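Local coordinates for protein leucine aminopeptidase (Legionella pneumophila, PDB 5GNE) that is probably a zinc-dependent aminopeptidase of the M28 family, removing residues from the amino-terminal end of peptides at a two-metal site, at residues T299-T304 / I369-L374. Residues are numbered along the deposited sequence; the frame is centred on the assembly and turned at random.
Sequences TRYVKT and IVELGL
Y301 sets the hydroxyl edge of its ring against the carboxylate of E371, a side-chain bridge between two helices of the M28 peptidase fold: helix 288-302 near its C-terminal end and the C-terminal helix 355-373 in its last turn. The backbones stay well apart, with CA of Y301 and CA of E371 11.1 Å from each other, and the two buried side chains span the gap. Y301 OH donates to E371 OE2 at 2.6 Å and reaches that oxygen nearly along its C-O axis. OE2 lies near the plane of the ring, at its edge, 3.4 Å from Y301 CZ. The two flat groups are almost parallel, their planes 11° apart, although the two side chains run at about a right angle to each other.

E371 starts with CG beside its own backbone N (chi1 -61°), then bends at chi2 (-73°), which brings the carboxylate round to the phenol. Backbone N-H groups just ahead of helix 99-106 also hold the carboxylate: H98 N is a second donor to OE2, and N97 N bonds to OE1. OE2 thus takes two hydrogen bonds and OE1 at least one, which limits rotation of the buried group and would probably favour its ionised form. V102 of helix 99-106 touches both side chains, so a third helix packs against this bridge. On the ring itself, CG of R300 sits over one face, 3.9 Å above the plane and over the centre of the Y301 ring.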
ATOM      1  N   THR A 299      15.100 -15.298   1.082  1.00 50.29           N
ATOM      2  CA  THR A 299      15.947 -16.439   1.350  1.00 58.84           C
ATOM      3  C   THR A 299      17.417 -16.033   1.488  1.00 60.40           C
ATOM      4  O   THR A 299      18.077 -16.381   2.481  1.00 52.13           O
ATOM      5  CB  THR A 299      15.767 -17.511   0.267  1.00 52.60           C
ATOM      6  OG1 THR A 299      14.463 -18.087   0.426  1.00 65.78           O
ATOM      7  CG2 THR A 299      16.800 -18.616   0.429  1.00 51.44           C
ATOM      8  N   ARG A 300      17.921 -15.278   0.516  1.00 58.13           N
ATOM      9  CA  ARG A 300      19.334 -14.923   0.502  1.00 60.47           C
ATOM     10  C   ARG A 300      19.731 -13.955   1.615  1.00 55.69           C
ATOM     11  O   ARG A 300      20.802 -14.094   2.191  1.00 60.68           O
ATOM     12  CB  ARG A 300      19.716 -14.324  -0.846  1.00 67.48           C
ATOM     13  CG  ARG A 300      21.138 -13.842  -0.889  1.00 77.77           C
ATOM     14  CD  ARG A 300      21.776 -14.142  -2.219  1.00 87.20           C
ATOM     15  NE  ARG A 300      23.222 -14.018  -2.127  1.00 95.36           N
ATOM     16  CZ  ARG A 300      24.048 -14.229  -3.141  1.00105.19           C
ATOM     17  NH1 ARG A 300      23.556 -14.568  -4.328  1.00103.15           N
ATOM     18  NH2 ARG A 300      25.361 -14.096  -2.970  1.00109.91           N
ATOM     19  N   TYR A 301      18.890 -12.972   1.919  1.00 53.81           N
ATOM     20  CA  TYR A 301      19.305 -11.918   2.853  1.00 53.47           C
ATOM     21  C   TYR A 301      18.564 -11.913   4.184  1.00 55.68           C
ATOM     22  O   TYR A 301      19.192 -11.835   5.239  1.00 59.19           O
ATOM     23  CB  TYR A 301      19.158 -10.534   2.211  1.00 52.11           C
ATOM     24  CG  TYR A 301      20.110 -10.264   1.068  1.00 46.47           C
ATOM     25  CD1 TYR A 301      21.480 -10.414   1.240  1.00 45.53           C
ATOM     26  CD2 TYR A 301      19.648  -9.801  -0.164  1.00 41.59           C
ATOM     27  CE1 TYR A 301      22.364 -10.151   0.209  1.00 49.20           C
ATOM     28  CE2 TYR A 301      20.531  -9.532  -1.197  1.00 43.70           C
ATOM     29  CZ  TYR A 301      21.890  -9.705  -0.997  1.00 44.16           C
ATOM     30  OH  TYR A 301      22.790  -9.443  -2.003  1.00 55.02           O
ATOM     31  N   VAL A 302      17.237 -12.014   4.146  1.00 51.35           N
ATOM     32  CA  VAL A 302      16.463 -11.941   5.375  1.00 46.49           C
ATOM     33  C   VAL A 302      16.536 -13.291   6.086  1.00 59.69           C
ATOM     34  O   VAL A 302      16.256 -13.391   7.286  1.00 59.45           O
ATOM     35  CB  VAL A 302      15.009 -11.523   5.116  1.00 51.03           C
ATOM     36  CG1 VAL A 302      14.312 -11.175   6.425  1.00 44.52           C
ATOM     37  CG2 VAL A 302      14.976 -10.306   4.220  1.00 51.89           C
ATOM     38  N   LYS A 303      16.934 -14.315   5.331  1.00 68.12           N
ATOM     39  CA  LYS A 303      17.014 -15.706   5.795  1.00 70.07           C
ATOM     40  C   LYS A 303      15.737 -16.099   6.528  1.00 77.19           C
ATOM     41  O   LYS A 303      15.749 -16.505   7.685  1.00 81.15           O
ATOM     42  CB  LYS A 303      18.245 -15.869   6.691  1.00 65.79           C
ATOM     43  CG  LYS A 303      19.549 -15.441   5.978  1.00 74.57           C
ATOM     44  CD  LYS A 303      20.343 -16.594   5.372  1.00 92.68           C
ATOM     45  CE  LYS A 303      21.828 -16.240   5.227  1.00 98.25           C
ATOM     46  NZ  LYS A 303      22.531 -17.028   4.163  1.00 98.96           N
ATOM     47  N   THR A 304      14.627 -15.972   5.816  1.00 79.89           N
ATOM     48  CA  THR A 304      13.302 -16.275   6.334  1.00 77.40           C
ATOM     49  C   THR A 304      12.620 -17.335   5.472  1.00 68.91           C
ATOM     50  O   THR A 304      12.907 -17.439   4.281  1.00 63.88           O
ATOM     51  CB  THR A 304      12.460 -14.947   6.385  1.00 74.79           C
ATOM     52  OG1 THR A 304      12.583 -14.337   7.677  1.00 78.47           O
ATOM     53  CG2 THR A 304      11.015 -15.161   6.093  1.00 76.22           C
ATOM     54  N   ILE A 369      15.459  -2.321  -2.268  1.00 44.43           N
ATOM     55  CA  ILE A 369      15.963  -1.029  -2.697  1.00 38.08           C
ATOM     56  C   ILE A 369      17.415  -1.093  -3.195  1.00 39.30           C
ATOM     57  O   ILE A 369      17.759  -0.480  -4.195  1.00 39.92           O
ATOM     58  CB  ILE A 369      15.854  -0.007  -1.570  1.00 42.77           C
ATOM     59  CG1 ILE A 369      14.397   0.399  -1.355  1.00 37.13           C
ATOM     60  CG2 ILE A 369      16.631   1.243  -1.897  1.00 44.65           C
ATOM     61  CD1 ILE A 369      14.253   1.336  -0.202  1.00 36.88           C
ATOM     62  N   VAL A 370      18.273  -1.852  -2.527  1.00 38.27           N
ATOM     63  CA  VAL A 370      19.673  -1.898  -2.953  1.00 36.64           C
ATOM     64  C   VAL A 370      19.815  -2.670  -4.257  1.00 44.64           C
ATOM     65  O   VAL A 370      20.464  -2.210  -5.200  1.00 53.05           O
ATOM     66  CB  VAL A 370      20.591  -2.534  -1.876  1.00 41.65           C
ATOM     67  CG1 VAL A 370      21.973  -2.815  -2.440  1.00 42.48           C
ATOM     68  CG2 VAL A 370      20.703  -1.616  -0.676  1.00 33.33           C
ATOM     69  N   GLU A 371      19.249  -3.864  -4.326  1.00 44.10           N
ATOM     70  CA  GLU A 371      19.507  -4.666  -5.502  1.00 49.98           C
ATOM     71  C   GLU A 371      18.829  -4.111  -6.764  1.00 53.91           C
ATOM     72  O   GLU A 371      19.366  -4.266  -7.869  1.00 49.42           O
ATOM     73  CB  GLU A 371      19.135  -6.112  -5.249  1.00 37.93           C
ATOM     74  CG  GLU A 371      19.954  -6.705  -4.097  1.00 41.68           C
ATOM     75  CD  GLU A 371      21.404  -6.982  -4.469  1.00 48.27           C
ATOM     76  OE1 GLU A 371      21.801  -6.696  -5.610  1.00 49.13           O
ATOM     77  OE2 GLU A 371      22.158  -7.515  -3.630  1.00 49.14           O
ATOM     78  N   LEU A 372      17.684  -3.451  -6.614  1.00 41.67           N
ATOM     79  CA  LEU A 372      17.106  -2.726  -7.751  1.00 39.20           C
ATOM     80  C   LEU A 372      17.785  -1.356  -7.956  1.00 46.39           C
ATOM     81  O   LEU A 372      18.026  -0.930  -9.096  1.00 40.28           O
ATOM     82  CB  LEU A 372      15.606  -2.550  -7.553  1.00 31.97           C
ATOM     83  CG  LEU A 372      14.749  -3.802  -7.745  1.00 44.66           C
ATOM     84  CD1 LEU A 372      13.310  -3.516  -7.416  1.00 37.50           C
ATOM     85  CD2 LEU A 372      14.842  -4.241  -9.185  1.00 41.54           C
ATOM     86  N   GLY A 373      18.086  -0.677  -6.846  1.00 41.96           N
ATOM     87  CA  GLY A 373      18.625   0.674  -6.845  1.00 39.30           C
ATOM     88  C   GLY A 373      20.008   0.807  -7.457  1.00 50.94           C
ATOM     89  O   GLY A 373      20.375   1.860  -7.970  1.00 50.97           O
ATOM     90  N   LEU A 374      20.775  -0.275  -7.392  1.00 53.64           N
ATOM     91  CA  LEU A 374      22.097  -0.323  -7.984  1.00 51.44           C
ATOM     92  C   LEU A 374      22.249  -1.429  -9.088  1.00 55.99           C
ATOM     93  O   LEU A 374      23.342  -1.668  -9.587  1.00 60.17           O
ATOM     94  CB  LEU A 374      23.100  -0.563  -6.852  1.00 38.07           C
ATOM     95  CG  LEU A 374      23.109   0.168  -5.518  1.00 48.40           C
ATOM     96  CD1 LEU A 374      24.078  -0.509  -4.540  1.00 43.99           C
ATOM     97  CD2 LEU A 374      23.561   1.606  -5.760  1.00 41.14           C
TER